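Local coordinates for hypothetical protein (Bacteroides ovatus, PDB 4EPS) that is probably a component of the tip of fimbriae, the cell-surface filaments that mediate adhesion and biofilm formation, at residues A286-D291 with I456-K461; G271-A276 with I294-W299; W117-E122 with A130-M135. One frame throughout, in Å; residues are numbered along the deposited sequence. Where two conformers were deposited one is given.

Contact 1 of 3, residues A286-D291 with I456-K461. With GOL (glycerol), chain M.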
ATOM      1  N   ALA A 286      16.403   4.135  -8.278  1.00 32.79           N
ATOM      2  CA  ALA A 286      17.641   3.986  -9.076  1.00 34.73           C
ATOM      3  C   ALA A 286      18.600   5.193  -8.908  1.00 35.57           C
ATOM      4  O   ALA A 286      19.810   5.003  -8.913  1.00 35.50           O
ATOM      5  CB  ALA A 286      17.301   3.806 -10.559  1.00 36.46           C
ATOM      6  N   GLU A 287      18.059   6.390  -8.732  1.00 31.39           N
ATOM      7  CA  GLU A 287      18.847   7.624  -8.609  1.00 31.64           C
ATOM      8  C   GLU A 287      18.444   8.398  -7.348  1.00 31.06           C
ATOM      9  O   GLU A 287      17.842   9.468  -7.429  1.00 30.50           O
ATOM     10  CB  GLU A 287      18.656   8.491  -9.881  1.00 34.11           C
ATOM     11  CG  GLU A 287      19.350   7.914 -11.108  1.00 49.19           C
ATOM     12  CD  GLU A 287      19.343   8.816 -12.330  1.00 85.24           C
ATOM     13  OE1 GLU A 287      18.283   9.410 -12.637  1.00 84.01           O
ATOM     14  OE2 GLU A 287      20.403   8.921 -12.990  1.00 85.72           O
ATOM     15  N   PRO A 288      18.769   7.877  -6.146  1.00 25.40           N
ATOM     16  CA  PRO A 288      18.366   8.586  -4.934  1.00 24.41           C
ATOM     17  C   PRO A 288      19.066   9.928  -4.780  1.00 29.57           C
ATOM     18  O   PRO A 288      20.234  10.038  -5.140  1.00 30.11           O
ATOM     19  CB  PRO A 288      18.794   7.623  -3.814  1.00 24.75           C
ATOM     20  CG  PRO A 288      19.862   6.818  -4.373  1.00 28.62           C
ATOM     21  CD  PRO A 288      19.492   6.628  -5.822  1.00 25.32           C
ATOM     22  N   ALA A 289      18.365  10.916  -4.233  1.00 27.42           N
ATOM     23  CA  ALA A 289      18.945  12.223  -3.932  1.00 27.73           C
ATOM     24  C   ALA A 289      19.942  12.077  -2.793  1.00 29.71           C
ATOM     25  O   ALA A 289      19.617  11.480  -1.761  1.00 26.88           O
ATOM     26  CB  ALA A 289      17.857  13.220  -3.555  1.00 28.51           C
ATOM     27  N   LYS A 290      21.147  12.625  -2.975  1.00 25.63           N
ATOM     28  CA  LYS A 290      22.194  12.625  -1.952  1.00 26.28           C
ATOM     29  C   LYS A 290      21.919  13.731  -0.955  1.00 29.70           C
ATOM     30  O   LYS A 290      22.176  13.560   0.235  1.00 28.73           O
ATOM     31  CB  LYS A 290      23.581  12.811  -2.612  1.00 30.07           C
ATOM     32  CG  LYS A 290      24.768  12.731  -1.647  1.00 42.53           C
ATOM     33  CD  LYS A 290      26.063  12.807  -2.430  1.00 49.54           C
ATOM     34  CE  LYS A 290      27.284  12.787  -1.559  1.00 51.44           C
ATOM     35  NZ  LYS A 290      28.510  12.603  -2.385  1.00 56.84           N
ATOM     36  N   ASP A 291      21.405  14.889  -1.440  1.00 28.02           N
ATOM     37  CA  ASP A 291      21.099  16.047  -0.602  1.00 28.15           C
ATOM     38  C   ASP A 291      20.179  15.706   0.537  1.00 29.35           C
ATOM     39  O   ASP A 291      19.102  15.133   0.322  1.00 27.70           O
ATOM     40  CB  ASP A 291      20.472  17.216  -1.411  1.00 31.22           C
ATOM     41  CG  ASP A 291      21.444  18.003  -2.277  1.00 50.33           C
ATOM     42  OD1 ASP A 291      22.670  17.721  -2.214  1.00 51.95           O
ATOM     43  OD2 ASP A 291      20.978  18.894  -3.034  1.00 58.11           O
ATOM     44  N   ILE A 456      26.420   2.992  -1.095  1.00 23.78           N
ATOM     45  CA  ILE A 456      27.282   3.383  -2.231  1.00 24.90           C
ATOM     46  C   ILE A 456      26.581   4.370  -3.204  1.00 28.30           C
ATOM     47  O   ILE A 456      27.262   5.056  -3.955  1.00 28.76           O
ATOM     48  CB  ILE A 456      27.820   2.110  -2.961  1.00 29.09           C
ATOM     49  CG1 ILE A 456      29.081   2.405  -3.845  1.00 33.33           C
ATOM     50  CG2 ILE A 456      26.748   1.385  -3.754  1.00 28.68           C
ATOM     51  CD1 ILE A 456      30.381   2.811  -3.048  1.00 47.48           C
ATOM     52  N   LYS A 457      25.238   4.464  -3.173  1.00 23.66           N
ATOM     53  CA  LYS A 457      24.497   5.381  -4.055  1.00 23.49           C
ATOM     54  C   LYS A 457      24.403   6.787  -3.475  1.00 26.58           C
ATOM     55  O   LYS A 457      24.123   7.725  -4.219  1.00 26.13           O
ATOM     56  CB  LYS A 457      23.081   4.840  -4.318  1.00 23.27           C
ATOM     57  CG  LYS A 457      23.088   3.510  -5.058  1.00 28.09           C
ATOM     58  CD  LYS A 457      21.746   3.240  -5.712  1.00 37.03           C
ATOM     59  CE  LYS A 457      21.698   1.861  -6.311  1.00 49.44           C
ATOM     60  NZ  LYS A 457      20.300   1.466  -6.632  1.00 62.60           N
ATOM     61  N   VAL A 458      24.592   6.951  -2.147  1.00 21.72           N
ATOM     62  CA  VAL A 458      24.432   8.269  -1.492  1.00 21.33           C
ATOM     63  C   VAL A 458      25.655   8.708  -0.668  1.00 26.32           C
ATOM     64  O   VAL A 458      25.617   9.772  -0.024  1.00 27.66           O
ATOM     65  CB  VAL A 458      23.176   8.324  -0.583  1.00 23.62           C
ATOM     66  CG1 VAL A 458      21.885   8.352  -1.416  1.00 22.67           C
ATOM     67  CG2 VAL A 458      23.164   7.172   0.429  1.00 22.59           C
ATOM     68  N   SER A 459      26.688   7.898  -0.663  1.00 24.78           N
ATOM     69  CA  SER A 459      27.913   8.138   0.106  0.50 24.78           C
ATOM     70  C   SER A 459      29.101   7.534  -0.622  1.00 30.83           C
ATOM     71  O   SER A 459      28.906   6.642  -1.468  1.00 30.05           O
ATOM     72  CB  SER A 459      27.768   7.512   1.502  0.50 24.23           C
ATOM     73  OG  SER A 459      28.947   7.528   2.290  0.50 20.50           O
ATOM     74  N   ASP A 460      30.326   7.956  -0.250  1.00 30.50           N
ATOM     75  CA  ASP A 460      31.527   7.381  -0.840  0.70 31.79           C
ATOM     76  C   ASP A 460      32.059   6.256   0.062  1.00 35.80           C
ATOM     77  O   ASP A 460      33.034   5.601  -0.289  1.00 36.83           O
ATOM     78  CB  ASP A 460      32.584   8.476  -1.091  0.70 34.61           C
ATOM     79  CG  ASP A 460      32.162   9.456  -2.184  0.70 47.90           C
ATOM     80  OD1 ASP A 460      31.584   9.001  -3.208  0.70 47.93           O
ATOM     81  OD2 ASP A 460      32.372  10.668  -2.003  0.70 55.35           O
ATOM     82  N   LYS A 461      31.380   6.000   1.200  1.00 32.30           N
ATOM     83  CA  LYS A 461      31.803   4.950   2.136  1.00 32.19           C
ATOM     84  C   LYS A 461      30.742   3.887   2.355  1.00 35.17           C
ATOM     85  O   LYS A 461      29.568   4.204   2.534  1.00 37.13           O
ATOM     86  CB  LYS A 461      32.155   5.573   3.494  1.00 36.22           C
ATOM     87  CG  LYS A 461      33.328   6.547   3.460  1.00 50.26           C
ATOM     88  CD  LYS A 461      33.309   7.484   4.651  1.00 59.31           C
ATOM     89  CE  LYS A 461      34.690   7.973   5.007  1.00 67.30           C
ATOM     90  NZ  LYS A 461      34.697   8.655   6.328  1.00 72.87           N
TER
HETATM   91  C1  GOL M 612      28.295   8.856  -3.894  1.00 56.44           C
HETATM   92  O1  GOL M 612      28.505   9.864  -2.911  1.00 52.83           O
HETATM   93  C2  GOL M 612      27.225   9.268  -4.878  1.00 59.63           C
HETATM   94  O2  GOL M 612      27.606  10.487  -5.519  1.00 58.58           O
HETATM   95  C3  GOL M 612      26.950   8.201  -5.914  1.00 63.07           C
HETATM   96  O3  GOL M 612      28.054   8.022  -6.794  1.00 65.61           O
HETATM   97  O   HOH W   1      20.961   2.612  -9.508  1.00 53.07           O
HETATM   98  O   HOH W   2      22.999  10.203  -4.758  1.00 40.33           O
HETATM   99  O   HOH W   3      30.392  12.684  -0.272  1.00 56.70           O

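Contact 2 of 3, residues G271-A276 with I294-W299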
ATOM      1  N   GLY A 271      16.841  -0.839   3.954  1.00 18.53           N
ATOM      2  CA  GLY A 271      17.463  -0.343   2.735  1.00 18.12           C
ATOM      3  C   GLY A 271      16.840   0.948   2.236  1.00 21.40           C
ATOM      4  O   GLY A 271      17.387   1.579   1.330  1.00 20.31           O
ATOM      5  N   ASP A 272      15.686   1.365   2.800  1.00 17.25           N
ATOM      6  CA  ASP A 272      15.081   2.629   2.375  1.00 15.58           C
ATOM      7  C   ASP A 272      15.992   3.820   2.757  1.00 19.28           C
ATOM      8  O   ASP A 272      16.693   3.755   3.775  1.00 19.18           O
ATOM      9  CB  ASP A 272      13.700   2.833   2.991  1.00 15.95           C
ATOM     10  CG  ASP A 272      12.573   1.979   2.410  1.00 20.37           C
ATOM     11  OD1 ASP A 272      12.818   1.253   1.394  1.00 19.52           O
ATOM     12  OD2 ASP A 272      11.460   2.032   2.959  1.00 22.34           O
ATOM     13  N   TYR A 273      15.986   4.880   1.945  1.00 17.38           N
ATOM     14  CA  TYR A 273      16.803   6.091   2.183  1.00 16.68           C
ATOM     15  C   TYR A 273      16.072   7.014   3.155  1.00 20.62           C
ATOM     16  O   TYR A 273      14.882   7.294   2.974  1.00 20.59           O
ATOM     17  CB  TYR A 273      17.118   6.825   0.840  1.00 17.49           C
ATOM     18  CG  TYR A 273      17.894   5.947  -0.118  1.00 18.45           C
ATOM     19  CD1 TYR A 273      19.284   5.843  -0.029  1.00 18.81           C
ATOM     20  CD2 TYR A 273      17.245   5.242  -1.132  1.00 18.42           C
ATOM     21  CE1 TYR A 273      20.005   5.034  -0.910  1.00 19.48           C
ATOM     22  CE2 TYR A 273      17.950   4.406  -2.000  1.00 19.46           C
ATOM     23  CZ  TYR A 273      19.330   4.323  -1.901  1.00 21.07           C
ATOM     24  OH  TYR A 273      20.027   3.510  -2.761  1.00 19.96           O
ATOM     25  N   TYR A 274      16.784   7.492   4.179  1.00 18.74           N
ATOM     26  CA  TYR A 274      16.237   8.326   5.243  1.00 18.58           C
ATOM     27  C   TYR A 274      16.820   9.732   5.176  1.00 21.88           C
ATOM     28  O   TYR A 274      18.033   9.906   5.036  1.00 20.15           O
ATOM     29  CB  TYR A 274      16.535   7.681   6.628  1.00 19.65           C
ATOM     30  CG  TYR A 274      15.640   8.247   7.712  1.00 20.66           C
ATOM     31  CD1 TYR A 274      14.332   7.794   7.869  1.00 22.30           C
ATOM     32  CD2 TYR A 274      16.096   9.248   8.572  1.00 21.16           C
ATOM     33  CE1 TYR A 274      13.509   8.301   8.872  1.00 21.30           C
ATOM     34  CE2 TYR A 274      15.279   9.765   9.576  1.00 21.30           C
ATOM     35  CZ  TYR A 274      13.987   9.288   9.720  1.00 23.00           C
ATOM     36  OH  TYR A 274      13.165   9.808  10.685  1.00 22.68           O
ATOM     37  N   TYR A 275      15.949  10.743   5.262  1.00 19.95           N
ATOM     38  CA  TYR A 275      16.351  12.141   5.061  1.00 19.72           C
ATOM     39  C   TYR A 275      16.232  13.015   6.321  1.00 23.16           C
ATOM     40  O   TYR A 275      15.550  12.659   7.267  1.00 23.09           O
ATOM     41  CB  TYR A 275      15.526  12.742   3.888  1.00 20.47           C
ATOM     42  CG  TYR A 275      15.968  12.134   2.574  1.00 20.27           C
ATOM     43  CD1 TYR A 275      15.469  10.901   2.147  1.00 21.61           C
ATOM     44  CD2 TYR A 275      16.953  12.749   1.791  1.00 20.71           C
ATOM     45  CE1 TYR A 275      15.976  10.267   1.011  1.00 21.76           C
ATOM     46  CE2 TYR A 275      17.432  12.142   0.626  1.00 20.83           C
ATOM     47  CZ  TYR A 275      16.939  10.902   0.240  1.00 25.88           C
ATOM     48  OH  TYR A 275      17.430  10.286  -0.885  1.00 22.98           O
ATOM     49  N   ALA A 276      16.916  14.172   6.310  1.00 22.36           N
ATOM     50  CA  ALA A 276      16.983  15.133   7.415  1.00 22.70           C
ATOM     51  C   ALA A 276      15.599  15.618   7.900  1.00 25.28           C
ATOM     52  O   ALA A 276      15.452  15.950   9.079  1.00 25.66           O
ATOM     53  CB  ALA A 276      17.847  16.320   7.018  1.00 24.05           C
ATOM     54  N   ILE A 294      20.507  11.288   5.344  1.00 19.20           N
ATOM     55  CA  ILE A 294      21.308  11.164   6.588  1.00 18.47           C
ATOM     56  C   ILE A 294      21.571   9.707   6.959  1.00 22.77           C
ATOM     57  O   ILE A 294      22.414   9.434   7.831  1.00 21.78           O
ATOM     58  CB  ILE A 294      20.658  11.930   7.769  1.00 21.57           C
ATOM     59  CG1 ILE A 294      19.284  11.333   8.148  1.00 23.01           C
ATOM     60  CG2 ILE A 294      20.572  13.467   7.452  1.00 21.84           C
ATOM     61  CD1 ILE A 294      18.693  11.849   9.497  1.00 25.22           C
ATOM     62  N   GLY A 295      20.854   8.781   6.332  1.00 20.21           N
ATOM     63  CA  GLY A 295      21.058   7.372   6.681  1.00 19.97           C
ATOM     64  C   GLY A 295      20.202   6.419   5.875  1.00 21.26           C
ATOM     65  O   GLY A 295      19.511   6.831   4.931  1.00 20.09           O
ATOM     66  N   ILE A 296      20.301   5.137   6.224  1.00 18.17           N
ATOM     67  CA  ILE A 296      19.553   4.037   5.599  1.00 18.01           C
ATOM     68  C   ILE A 296      18.740   3.325   6.685  1.00 19.47           C
ATOM     69  O   ILE A 296      19.270   3.004   7.750  1.00 18.68           O
ATOM     70  CB  ILE A 296      20.550   3.024   4.908  1.00 22.36           C
ATOM     71  CG1 ILE A 296      21.474   3.724   3.837  1.00 23.44           C
ATOM     72  CG2 ILE A 296      19.815   1.817   4.311  1.00 24.61           C
ATOM     73  CD1 ILE A 296      20.829   4.444   2.763  1.00 23.09           C
ATOM     74  N   VAL A 297      17.503   2.991   6.377  1.00 16.53           N
ATOM     75  CA  VAL A 297      16.675   2.212   7.317  1.00 15.67           C
ATOM     76  C   VAL A 297      17.333   0.848   7.453  1.00 19.95           C
ATOM     77  O   VAL A 297      17.529   0.156   6.439  1.00 19.92           O
ATOM     78  CB  VAL A 297      15.218   2.101   6.798  1.00 18.42           C
ATOM     79  CG1 VAL A 297      14.386   1.151   7.682  1.00 18.00           C
ATOM     80  CG2 VAL A 297      14.562   3.493   6.736  1.00 18.22           C
ATOM     81  N   CYS A 298      17.696   0.457   8.690  1.00 18.18           N
ATOM     82  CA  CYS A 298      18.418  -0.812   8.870  1.00 18.78           C
ATOM     83  C   CYS A 298      17.623  -1.853   9.656  1.00 22.83           C
ATOM     84  O   CYS A 298      18.045  -3.014   9.725  1.00 20.68           O
ATOM     85  CB  CYS A 298      19.777  -0.530   9.521  1.00 20.65           C
ATOM     86  SG  CYS A 298      19.652   0.173  11.191  1.00 24.67           S
ATOM     87  N   TRP A 299      16.431  -1.508  10.155  1.00 20.46           N
ATOM     88  CA  TRP A 299      15.589  -2.463  10.908  1.00 21.18           C
ATOM     89  C   TRP A 299      14.184  -1.877  10.963  1.00 22.80           C
ATOM     90  O   TRP A 299      14.049  -0.675  11.134  1.00 22.39           O
ATOM     91  CB  TRP A 299      16.163  -2.696  12.322  1.00 21.28           C
ATOM     92  CG  TRP A 299      15.508  -3.826  13.067  1.00 23.72           C
ATOM     93  CD1 TRP A 299      15.845  -5.153  13.042  1.00 26.76           C
ATOM     94  CD2 TRP A 299      14.411  -3.702  13.977  1.00 23.87           C
ATOM     95  NE1 TRP A 299      15.014  -5.866  13.893  1.00 26.86           N
ATOM     96  CE2 TRP A 299      14.111  -4.998  14.460  1.00 28.38           C
ATOM     97  CE3 TRP A 299      13.659  -2.611  14.445  1.00 25.65           C
ATOM     98  CZ2 TRP A 299      13.129  -5.219  15.431  1.00 28.87           C
ATOM     99  CZ3 TRP A 299      12.681  -2.833  15.402  1.00 27.90           C
ATOM    100  CH2 TRP A 299      12.395  -4.131  15.852  1.00 29.11           C
TER

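Contact 3 of 3, residues W117-E122 with A130-M135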
ATOM      1  N   TRP A 117       1.925  51.145  20.542  1.00 31.76           N
ATOM      2  CA  TRP A 117       2.338  49.771  20.842  1.00 30.73           C
ATOM      3  C   TRP A 117       3.516  49.367  19.963  1.00 36.38           C
ATOM      4  O   TRP A 117       3.402  49.361  18.738  1.00 36.84           O
ATOM      5  CB  TRP A 117       1.150  48.800  20.691  1.00 28.13           C
ATOM      6  CG  TRP A 117       1.378  47.458  21.328  1.00 28.10           C
ATOM      7  CD1 TRP A 117       1.613  46.277  20.689  1.00 30.27           C
ATOM      8  CD2 TRP A 117       1.322  47.152  22.733  1.00 27.73           C
ATOM      9  NE1 TRP A 117       1.737  45.255  21.607  1.00 28.91           N
ATOM     10  CE2 TRP A 117       1.562  45.765  22.869  1.00 30.32           C
ATOM     11  CE3 TRP A 117       1.095  47.924  23.894  1.00 29.14           C
ATOM     12  CZ2 TRP A 117       1.574  45.125  24.116  1.00 29.52           C
ATOM     13  CZ3 TRP A 117       1.124  47.292  25.133  1.00 30.33           C
ATOM     14  CH2 TRP A 117       1.359  45.909  25.234  1.00 30.72           C
ATOM     15  N   GLU A 118       4.650  49.063  20.600  1.00 35.02           N
ATOM     16  CA  GLU A 118       5.881  48.691  19.902  0.50 35.93           C
ATOM     17  C   GLU A 118       5.968  47.178  19.783  1.00 41.08           C
ATOM     18  O   GLU A 118       6.112  46.476  20.790  1.00 44.79           O
ATOM     19  CB  GLU A 118       7.124  49.268  20.606  0.50 37.88           C
ATOM     20  CG  GLU A 118       7.116  50.786  20.718  0.50 49.27           C
ATOM     21  CD  GLU A 118       8.281  51.386  21.485  0.50 69.51           C
ATOM     22  OE1 GLU A 118       8.523  50.963  22.639  0.50 58.53           O
ATOM     23  OE2 GLU A 118       8.934  52.302  20.936  0.50 65.58           O
ATOM     24  N   LEU A 119       5.846  46.686  18.581  1.00 35.02           N
ATOM     25  CA  LEU A 119       5.888  45.269  18.289  1.00 35.25           C
ATOM     26  C   LEU A 119       7.230  44.912  17.696  1.00 39.17           C
ATOM     27  O   LEU A 119       7.722  45.617  16.813  1.00 39.33           O
ATOM     28  CB  LEU A 119       4.749  45.024  17.296  1.00 35.76           C
ATOM     29  CG  LEU A 119       4.139  43.681  17.185  1.00 40.33           C
ATOM     30  CD1 LEU A 119       3.441  43.274  18.493  1.00 40.82           C
ATOM     31  CD2 LEU A 119       3.155  43.703  16.069  1.00 40.00           C
ATOM     32  N   THR A 120       7.858  43.852  18.208  1.00 34.47           N
ATOM     33  CA  THR A 120       9.136  43.379  17.674  1.00 33.78           C
ATOM     34  C   THR A 120       8.913  42.053  16.942  1.00 35.26           C
ATOM     35  O   THR A 120       7.856  41.433  17.079  1.00 33.23           O
ATOM     36  CB  THR A 120      10.195  43.226  18.776  1.00 40.89           C
ATOM     37  OG1 THR A 120       9.953  42.003  19.467  1.00 37.06           O
ATOM     38  CG2 THR A 120      10.255  44.442  19.731  1.00 41.00           C
ATOM     39  N   THR A 121       9.927  41.602  16.212  1.00 30.09           N
ATOM     40  CA  THR A 121       9.828  40.354  15.470  1.00 30.12           C
ATOM     41  C   THR A 121      10.409  39.181  16.290  1.00 33.78           C
ATOM     42  O   THR A 121      10.599  38.097  15.733  1.00 34.28           O
ATOM     43  CB  THR A 121      10.500  40.515  14.107  1.00 37.72           C
ATOM     44  OG1 THR A 121      11.839  40.968  14.299  1.00 38.89           O
ATOM     45  CG2 THR A 121       9.735  41.475  13.167  1.00 33.83           C
ATOM     46  N   GLU A 122      10.654  39.387  17.605  1.00 29.76           N
ATOM     47  CA  GLU A 122      11.162  38.333  18.506  1.00 30.42           C
ATOM     48  C   GLU A 122       9.969  37.772  19.296  1.00 31.87           C
ATOM     49  O   GLU A 122       9.536  38.359  20.295  1.00 31.97           O
ATOM     50  CB  GLU A 122      12.278  38.891  19.415  1.00 33.07           C
ATOM     51  CG  GLU A 122      13.607  39.066  18.686  1.00 42.68           C
ATOM     52  CD  GLU A 122      14.173  37.795  18.071  1.00 70.05           C
ATOM     53  OE1 GLU A 122      14.264  36.764  18.782  1.00 68.12           O
ATOM     54  OE2 GLU A 122      14.488  37.817  16.859  1.00 62.40           O
ATOM     55  N   ALA A 130       3.141  36.508  24.060  1.00 25.51           N
ATOM     56  CA  ALA A 130       2.071  36.976  24.953  1.00 26.13           C
ATOM     57  C   ALA A 130       2.250  38.407  25.393  1.00 29.36           C
ATOM     58  O   ALA A 130       1.259  39.144  25.402  1.00 28.61           O
ATOM     59  CB  ALA A 130       1.957  36.060  26.179  1.00 27.45           C
ATOM     60  N   LYS A 131       3.504  38.825  25.740  1.00 26.22           N
ATOM     61  CA  LYS A 131       3.744  40.200  26.209  0.50 25.68           C
ATOM     62  C   LYS A 131       3.471  41.241  25.106  1.00 29.16           C
ATOM     63  O   LYS A 131       3.315  42.408  25.425  1.00 28.23           O
ATOM     64  CB  LYS A 131       5.176  40.378  26.759  0.50 28.25           C
ATOM     65  CG  LYS A 131       6.269  40.330  25.683  0.50 34.66           C
ATOM     66  CD  LYS A 131       7.670  40.438  26.254  0.50 41.82           C
ATOM     67  CE  LYS A 131       8.700  40.362  25.151  0.50 47.88           C
ATOM     68  NZ  LYS A 131      10.081  40.205  25.689  0.50 53.69           N
ATOM     69  N   GLN A 132       3.408  40.823  23.826  1.00 25.77           N
ATOM     70  CA  GLN A 132       3.169  41.741  22.707  1.00 25.72           C
ATOM     71  C   GLN A 132       1.750  41.672  22.121  1.00 27.46           C
ATOM     72  O   GLN A 132       1.413  42.470  21.232  1.00 25.58           O
ATOM     73  CB  GLN A 132       4.196  41.399  21.606  1.00 26.36           C
ATOM     74  CG  GLN A 132       5.647  41.508  22.119  1.00 31.26           C
ATOM     75  CD  GLN A 132       6.621  41.659  21.001  1.00 41.58           C
ATOM     76  OE1 GLN A 132       6.700  42.706  20.373  1.00 40.62           O
ATOM     77  NE2 GLN A 132       7.433  40.654  20.783  1.00 32.12           N
ATOM     78  N   ASP A 133       0.938  40.722  22.612  1.00 24.63           N
ATOM     79  CA  ASP A 133      -0.407  40.467  22.104  1.00 23.85           C
ATOM     80  C   ASP A 133      -1.420  41.387  22.779  1.00 26.63           C
ATOM     81  O   ASP A 133      -2.174  40.976  23.665  1.00 25.27           O
ATOM     82  CB  ASP A 133      -0.773  38.981  22.275  1.00 24.34           C
ATOM     83  CG  ASP A 133      -1.996  38.563  21.467  1.00 28.87           C
ATOM     84  OD1 ASP A 133      -2.506  39.402  20.669  1.00 27.31           O
ATOM     85  OD2 ASP A 133      -2.421  37.390  21.596  1.00 28.87           O
ATOM     86  N   LEU A 134      -1.449  42.643  22.333  1.00 24.52           N
ATOM     87  CA  LEU A 134      -2.329  43.649  22.922  1.00 23.19           C
ATOM     88  C   LEU A 134      -3.814  43.352  22.633  1.00 25.56           C
ATOM     89  O   LEU A 134      -4.214  43.144  21.482  1.00 25.85           O
ATOM     90  CB  LEU A 134      -1.943  45.053  22.403  1.00 23.24           C
ATOM     91  CG  LEU A 134      -2.848  46.214  22.856  1.00 27.01           C
ATOM     92  CD1 LEU A 134      -2.746  46.457  24.372  1.00 26.71           C
ATOM     93  CD2 LEU A 134      -2.475  47.517  22.124  1.00 28.04           C
HETATM   94  N   MSE A 135      -4.619  43.345  23.710  1.00 20.80           N
HETATM   95  CA  MSE A 135      -6.067  43.101  23.660  0.50 19.96           C
HETATM   96  C   MSE A 135      -6.788  44.118  24.490  1.00 24.27           C
HETATM   97  O   MSE A 135      -6.344  44.423  25.600  1.00 26.00           O
HETATM   98  CB  MSE A 135      -6.416  41.706  24.196  0.50 21.42           C
HETATM   99  CG  MSE A 135      -5.890  40.573  23.375  0.50 26.70           C
HETATM  100 SE   MSE A 135      -6.427  38.964  24.321  0.38 32.95          SE
HETATM  101  CE  MSE A 135      -4.712  38.146  24.402  0.50 29.73           C
TER
HETATM  102  O   HOH W   4      10.617  39.619  22.544  1.00 39.21           O

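Contact 1 of 3, residues A286-D291 with I456-K461
Pro288 sets its ring across Lys457 and Val458 at about a right angle to both side chains, and this is the apolar, close-packed part of the contact. The ring atom CG of Pro288 lies 3.8 Å from CB of Lys457, and the same CG is 3.9 Å from CG1 of Val458. That methyl is anti to the carbonyl carbon of its own residue (chi1 -72°) and also meets Ala289 O. Tyr273, on strand 273-275, packs against Pro288, Lys457 and Val458 alike, so the small apolar cluster rests on the neighbouring sheet. The segment 286-291 belongs to the loop between strands 280-281 and 293-300, while 456-461 lies where helix 446-458 gives way to loop. Away from the proline ring, waters and a glycerol bridge the contact. One water donates to Pro288 O and Lys457 O, a second to Ala286 O while accepting from Lys457 NZ. Lys290 reaches out with an extended chain, its CG 3.5 Å from Val458 O. The firm bond at its tip runs from Lys290 NZ to O1 of a glycerol, probably from the crystallisation liquor, at 2.8 Å; NZ donates to a water as well. In the conformer described, Asp460 OD2 is 4.3 Å from Lys290 NZ, too far apart for a salt bridge, and the weak bonds that glycerol O1 and the water give to the Asp460 carboxylate are doubtful, since a second conformer was deposited.

Contact 2 of 3, residues G271-A276 with I294-W299
A classic beta bulge interrupts the antiparallel pairing of strands 273-275 and 293-300: Ile294 and Gly295 both face Tyr274. The evidence lies in Tyr274 O, which accepts from Ile294 N at 2.9 Å and, weakly, from Gly295 N at 3.3 Å. Tyr274 N returns a bond to Gly295 O, its donor 36° above that carbonyl plane. Past the non-hydrogen-bonded pair Tyr273-Ile296, Val297 N donates to Asp272 O (2.8 Å) and Gly271 N to Val297 O, nearly straight at 176°.

Side chains follow this register. Ile296 lies alongside Tyr273, pointing the same way, with its CD1 3.5 Å from Tyr273 CD1. Ile294 runs beside Tyr274, its CG1 between the backbone N and carbonyl carbon (chi1 64°), which places CG1 in the plane of the ring at its edge, 3.8 Å from Tyr274 CD2. Its other branch, CG2, meets Ala276 CB at 4.0 Å. An alanine at Ile294 would probably leave a gap along the Tyr274 edge and beside Ala276, with that edge of the ring less firmly held.

Strand 280-281 pairs on the far side of 273-275, through Tyr273 and Val281, and 334-338 on the far side of 293-300. Helix 446-458 packs on Tyr273 and Ile296, while Tyr274 points to the other face and hydrogen-bonds through OH to Tyr187.

Contact 3 of 3, residues W117-E122 with A130-M135
Trp117 and Leu134 cross obliquely, the leucine lying over one face of the indole. Leu134 CB stands 3.8 Å from the centroid of the five-membered ring and 17° off its normal, a CH-pi contact. The two methyls divide the rest of the face: Leu134 CD1 sits about over the middle of the six-membered ring, nearest Trp117 CZ3 at 4.0 Å, and Leu134 CD2 lies above the CG-CD2 bond of the five-membered ring, 3.9 Å from both of those Trp117 atoms. With CG anti to the backbone N (chi1 -164°), the start of the indole is carried toward 130-135. At the rim of the same ring, Trp117 NE1 donates to Gln132 O at 2.8 Å; the acceptor is tilted a little from the indole plane, and the donor sits well above the carbonyl plane. Face and N-H are thus used together, which would restrict rotation of the indole.

Gln132 crosses Thr120 at about a right angle, and its carboxamide is bound through both of its polar atoms. Gln132 OE1 receives Thr120 N at 2.7 Å, nearly straight and on a lone pair in the amide plane. Gln132 NE2 donates to Thr120 OG1 at 3.1 Å and a bent 142°, the oxygen tilted from the amide plane, and it has a further acceptor in Ala128 O. Thr120 OG1 in turn accepts from Glu122 N, closing an ST turn, so the hydroxyl that meets the glutamine is itself held by its own loop. Between tryptophan and threonine, Leu119 CD1 rests 3.7 Å from Gln132 CB.

Within the fimbrillin-like region, the contact joins the two chain ends flanking helix 126-130, and a type I turn from Ala130 to Asp133 leads toward strand 135-145. Among the neighbouring strands, Met159 of strand 148-174 packs on Trp117 and Leu119, and Leu221 of strand 217-222 touches Leu119 and Asp133.

Overall arrangement
From the N terminus, contact 3 comes first: it closes a short loop around helix 126-130, tying the approach to that helix to the chain entering strand 135-145. It is complete before the other two begin, and its centre lies about 47 Å from that of contact 1 and about 43 Å from that of contact 2, across the chain's centre from contact 2. Contact 2 joins two neighbouring strands over a local excursion that includes strand 280-281. Contact 1 starts within that excursion and ends far along the chain, at the end region of helix 446-458, so the two cross. They also touch: Tyr275 OH probably hydrogen-bonds to Ala289 O, linking sheet to loop, while Tyr273 packs on Pro288 and Lys457, bringing in the helix.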